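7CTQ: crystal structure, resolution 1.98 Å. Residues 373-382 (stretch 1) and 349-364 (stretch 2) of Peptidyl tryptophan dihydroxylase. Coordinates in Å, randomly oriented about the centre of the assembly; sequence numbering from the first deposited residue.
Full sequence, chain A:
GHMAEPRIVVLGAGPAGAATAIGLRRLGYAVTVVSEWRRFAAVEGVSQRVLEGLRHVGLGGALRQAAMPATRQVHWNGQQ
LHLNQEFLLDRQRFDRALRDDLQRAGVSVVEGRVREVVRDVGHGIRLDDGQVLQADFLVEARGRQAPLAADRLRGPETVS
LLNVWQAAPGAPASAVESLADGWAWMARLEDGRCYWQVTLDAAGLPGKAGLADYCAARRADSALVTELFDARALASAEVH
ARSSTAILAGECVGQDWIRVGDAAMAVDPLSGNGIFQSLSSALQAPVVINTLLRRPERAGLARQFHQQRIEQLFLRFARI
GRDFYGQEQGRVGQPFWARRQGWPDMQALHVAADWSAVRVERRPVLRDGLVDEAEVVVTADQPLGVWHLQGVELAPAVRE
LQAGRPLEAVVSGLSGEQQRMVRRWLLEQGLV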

# COMPACT_ATOMS: atom_id res chain seq x y z
N GLU A 373 3.58 24.25 -8.85
CA GLU A 373 2.31 24.74 -8.37
C GLU A 373 1.58 25.34 -9.56
O GLU A 373 2.21 25.97 -10.41
CB GLU A 373 2.53 25.78 -7.26
CG GLU A 373 1.34 26.04 -6.39
CD GLU A 373 1.56 27.26 -5.50
OE1 GLU A 373 2.25 28.20 -5.94
OE2 GLU A 373 1.03 27.27 -4.36
N ALA A 374 0.27 25.11 -9.64
CA ALA A 374 -0.49 25.67 -10.74
C ALA A 374 -1.93 25.82 -10.29
O ALA A 374 -2.37 25.17 -9.34
CB ALA A 374 -0.41 24.81 -12.01
N GLU A 375 -2.65 26.71 -10.97
CA GLU A 375 -4.09 26.79 -10.79
C GLU A 375 -4.71 25.50 -11.32
O GLU A 375 -4.51 25.14 -12.49
CB GLU A 375 -4.66 28.01 -11.51
CG GLU A 375 -4.36 29.33 -10.80
CD GLU A 375 -5.40 30.40 -11.07
OE1 GLU A 375 -5.37 31.44 -10.39
OE2 GLU A 375 -6.25 30.21 -11.98
N VAL A 376 -5.42 24.78 -10.46
CA VAL A 376 -6.10 23.55 -10.85
C VAL A 376 -7.56 23.72 -10.47
O VAL A 376 -7.93 24.68 -9.80
CB VAL A 376 -5.49 22.30 -10.18
CG1 VAL A 376 -3.99 22.20 -10.50
CG2 VAL A 376 -5.71 22.37 -8.68
N VAL A 377 -8.38 22.78 -10.90
CA VAL A 377 -9.81 22.81 -10.59
C VAL A 377 -10.10 21.74 -9.55
O VAL A 377 -9.88 20.55 -9.81
CB VAL A 377 -10.66 22.62 -11.85
CG1 VAL A 377 -12.14 22.64 -11.47
CG2 VAL A 377 -10.32 23.72 -12.87
N VAL A 378 -10.55 22.16 -8.36
CA VAL A 378 -10.84 21.26 -7.25
C VAL A 378 -12.32 20.91 -7.31
O VAL A 378 -13.17 21.79 -7.40
CB VAL A 378 -10.48 21.91 -5.90
CG1 VAL A 378 -10.96 21.04 -4.71
CG2 VAL A 378 -8.96 22.16 -5.82
N THR A 379 -12.61 19.61 -7.28
CA THR A 379 -13.97 19.10 -7.39
C THR A 379 -14.24 18.10 -6.28
O THR A 379 -13.34 17.63 -5.58
CB THR A 379 -14.21 18.42 -8.75
OG1 THR A 379 -13.57 17.14 -8.75
CG2 THR A 379 -13.69 19.27 -9.92
N ALA A 380 -15.53 17.73 -6.15
CA ALA A 380 -15.92 16.71 -5.20
C ALA A 380 -15.15 15.41 -5.43
O ALA A 380 -14.67 14.78 -4.48
CB ALA A 380 -17.43 16.47 -5.28
N ASP A 381 -15.01 14.99 -6.70
CA ASP A 381 -14.37 13.72 -7.01
C ASP A 381 -12.85 13.82 -7.00
O ASP A 381 -12.18 12.79 -6.83
CB ASP A 381 -14.84 13.21 -8.38
CG ASP A 381 -14.22 11.87 -8.74
OD1 ASP A 381 -14.29 10.93 -7.91
OD2 ASP A 381 -13.65 11.76 -9.86
N GLN A 382 -12.30 15.02 -7.16
CA GLN A 382 -10.85 15.24 -7.14
C GLN A 382 -10.51 16.31 -6.10
O GLN A 382 -10.31 17.48 -6.44
CB GLN A 382 -10.34 15.64 -8.52
CG GLN A 382 -11.06 14.93 -9.67
CD GLN A 382 -10.29 13.71 -10.15
OE1 GLN A 382 -9.15 13.49 -9.76
NE2 GLN A 382 -10.94 12.89 -10.98
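Stretch 2 349-364: LHVAADWSAVRVERRP

Stretch 2 enters as a loop, makes a short 3-10 turn at 355-357, and becomes a strand at 359-364 that runs antiparallel to strand 373-378. The N-to-C directions differ by 137°, short of 180°, and the axes approach to 4.5 Å. Register runs from Glu373 opposite Pro364 to Val378 opposite Arg359. Wide and narrow pairs alternate in the usual way: CA atoms of Val376 and Glu361 lie 5.7 Å apart, those of Glu375 and Arg362 4.2 Å. Three pairs exchange two hydrogen bonds each. Val378 N reaches Arg359 O at 2.6 Å and Arg359 N returns to Val378 O at 2.9 Å; Val376 N to Glu361 O is 2.8 Å, and Arg363 N to Ala374 O 3.0 Å. Proline costs no bond to stretch 1 at 364, since its pair with Glu373 is of the non-hydrogen-bonded kind.

On the face bearing Ala374, Val376, Val378, Arg359, Glu361 and Arg363, Glu361 carries a salt bridge to each arginine of its own strand: OE1 to Arg359 NE, 3.0 Å, and OE2 to Arg363 NE, 2.9 Å. The Arg363 side chain also lies across the valines, its CG 3.6 Å from Val376 CG2 and one face of its guanidinium covered by Val378 CG2; its aliphatic stem suits Val376, and the flat face of a guanidinium, whose hydrogen bonds lie in its plane, can accept a methyl.

On the other face, Val377 CG1 packs 3.4 Å from Val358 CG1, compact branched side chains that favour extended backbone. Farther along, water 2 joins Arg362 NE (2.8 Å) to Glu375 OE1 (3.1 Å), linking charged groups that do not meet directly.

Beyond the strands, Ala380 points toward the loop, its small CB 3.4 Å from Ala352 O and 3.9 Å from Val351 CG1. Water 1 bridges Ala380 N (2.6 Å) and Asp354 O (2.9 Å), while Asp381 OD1 comes within 3.2 Å of His350 CD2.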

# COMPACT_ATOMS: atom_id res chain seq x y z
N LEU A 349 -17.20 5.07 -3.14
CA LEU A 349 -15.87 5.17 -3.77
C LEU A 349 -15.83 6.23 -4.86
O LEU A 349 -14.79 6.89 -5.04
CB LEU A 349 -15.45 3.82 -4.34
CG LEU A 349 -14.51 2.93 -3.51
CD1 LEU A 349 -13.23 3.67 -3.11
CD2 LEU A 349 -15.22 2.41 -2.28
N HIS A 350 -16.92 6.42 -5.60
CA HIS A 350 -17.03 7.53 -6.54
C HIS A 350 -18.05 8.52 -5.98
O HIS A 350 -19.24 8.23 -5.92
CB HIS A 350 -17.43 7.05 -7.93
CG HIS A 350 -17.18 8.06 -9.02
ND1 HIS A 350 -17.22 7.74 -10.36
CD2 HIS A 350 -16.89 9.38 -8.95
CE1 HIS A 350 -16.96 8.82 -11.07
NE2 HIS A 350 -16.76 9.83 -10.24
N VAL A 351 -17.57 9.70 -5.56
CA VAL A 351 -18.44 10.67 -4.93
C VAL A 351 -19.32 11.35 -5.98
O VAL A 351 -18.97 11.43 -7.17
CB VAL A 351 -17.60 11.71 -4.16
CG1 VAL A 351 -16.93 12.61 -5.11
CG2 VAL A 351 -18.45 12.54 -3.22
N ALA A 352 -20.47 11.85 -5.53
CA ALA A 352 -21.39 12.56 -6.41
C ALA A 352 -20.84 13.94 -6.78
O ALA A 352 -20.20 14.60 -5.97
CB ALA A 352 -22.75 12.70 -5.73
N ALA A 353 -21.11 14.37 -8.01
CA ALA A 353 -20.71 15.70 -8.47
C ALA A 353 -21.47 16.79 -7.72
O ALA A 353 -22.60 16.61 -7.26
CB ALA A 353 -20.95 15.85 -9.98
N ASP A 354 -20.83 17.96 -7.61
CA ASP A 354 -21.47 19.15 -7.07
C ASP A 354 -20.79 20.34 -7.74
O ASP A 354 -19.81 20.89 -7.22
CB ASP A 354 -21.36 19.22 -5.55
CG ASP A 354 -22.11 20.43 -4.96
OD1 ASP A 354 -22.65 21.26 -5.73
OD2 ASP A 354 -22.15 20.53 -3.72
N TRP A 355 -21.33 20.74 -8.90
CA TRP A 355 -20.70 21.81 -9.66
C TRP A 355 -20.65 23.10 -8.86
O TRP A 355 -19.70 23.87 -9.00
CB TRP A 355 -21.42 22.04 -10.99
CG TRP A 355 -20.78 23.15 -11.76
CD1 TRP A 355 -21.26 24.42 -11.92
CD2 TRP A 355 -19.50 23.12 -12.41
NE1 TRP A 355 -20.37 25.16 -12.67
CE2 TRP A 355 -19.29 24.39 -12.97
CE3 TRP A 355 -18.53 22.13 -12.57
CZ2 TRP A 355 -18.14 24.70 -13.71
CZ3 TRP A 355 -17.39 22.43 -13.30
CH2 TRP A 355 -17.20 23.71 -13.86
N SER A 356 -21.65 23.33 -8.00
CA SER A 356 -21.70 24.55 -7.20
C SER A 356 -20.50 24.67 -6.26
O SER A 356 -20.10 25.78 -5.91
CB SER A 356 -23.01 24.62 -6.41
OG SER A 356 -23.00 23.74 -5.30
N ALA A 357 -19.90 23.54 -5.88
CA ALA A 357 -18.79 23.51 -4.94
C ALA A 357 -17.42 23.50 -5.61
O ALA A 357 -16.41 23.47 -4.90
CB ALA A 357 -18.91 22.28 -4.02
N VAL A 358 -17.35 23.52 -6.94
CA VAL A 358 -16.08 23.43 -7.65
C VAL A 358 -15.28 24.71 -7.42
O VAL A 358 -15.82 25.82 -7.47
CB VAL A 358 -16.32 23.19 -9.15
CG1 VAL A 358 -15.08 23.47 -9.94
CG2 VAL A 358 -16.84 21.77 -9.40
N ARG A 359 -13.97 24.56 -7.18
CA ARG A 359 -13.14 25.72 -6.86
C ARG A 359 -11.87 25.71 -7.70
O ARG A 359 -11.26 24.65 -7.89
CB ARG A 359 -12.78 25.75 -5.36
CG ARG A 359 -13.97 26.06 -4.44
CD ARG A 359 -13.53 26.22 -2.98
NE ARG A 359 -12.52 27.26 -2.81
CZ ARG A 359 -12.76 28.51 -2.40
NH1 ARG A 359 -14.00 28.90 -2.11
NH2 ARG A 359 -11.76 29.36 -2.28
N VAL A 360 -11.48 26.88 -8.18
CA VAL A 360 -10.17 27.08 -8.77
C VAL A 360 -9.21 27.48 -7.65
O VAL A 360 -9.44 28.47 -6.95
CB VAL A 360 -10.19 28.16 -9.87
CG1 VAL A 360 -8.79 28.47 -10.29
CG2 VAL A 360 -11.04 27.70 -11.07
N GLU A 361 -8.16 26.69 -7.47
CA GLU A 361 -7.18 26.93 -6.42
C GLU A 361 -5.80 26.59 -6.94
O GLU A 361 -5.64 25.75 -7.83
CB GLU A 361 -7.48 26.10 -5.15
CG GLU A 361 -8.71 26.55 -4.37
CD GLU A 361 -8.89 25.80 -3.05
OE1 GLU A 361 -10.04 25.66 -2.61
OE2 GLU A 361 -7.88 25.36 -2.46
N ARG A 362 -4.80 27.26 -6.38
CA ARG A 362 -3.40 26.95 -6.65
C ARG A 362 -2.98 25.76 -5.78
O ARG A 362 -3.06 25.83 -4.55
CB ARG A 362 -2.53 28.18 -6.38
CG ARG A 362 -1.25 28.26 -7.18
CD ARG A 362 -0.53 29.58 -6.91
NE ARG A 362 -1.49 30.68 -6.85
CZ ARG A 362 -1.70 31.45 -5.79
NH1 ARG A 362 -1.02 31.27 -4.66
NH2 ARG A 362 -2.62 32.41 -5.86
N ARG A 363 -2.54 24.68 -6.41
CA ARG A 363 -2.28 23.43 -5.73
C ARG A 363 -1.02 22.82 -6.32
O ARG A 363 -0.60 23.19 -7.42
CB ARG A 363 -3.45 22.44 -5.87
CG ARG A 363 -4.77 22.94 -5.27
CD ARG A 363 -4.72 22.97 -3.75
NE ARG A 363 -6.06 23.15 -3.17
CZ ARG A 363 -6.86 22.13 -2.85
NH1 ARG A 363 -6.44 20.88 -3.06
NH2 ARG A 363 -8.06 22.34 -2.32
N PRO A 364 -0.39 21.87 -5.61
CA PRO A 364 0.77 21.16 -6.17
C PRO A 364 0.41 20.31 -7.39
O PRO A 364 -0.62 19.64 -7.42
CB PRO A 364 1.23 20.25 -5.01
CG PRO A 364 0.66 20.88 -3.78
CD PRO A 364 -0.63 21.53 -4.20
O HOH W 1 -17.23 19.62 -6.67
O HOH W 2 -2.66 31.98 -8.98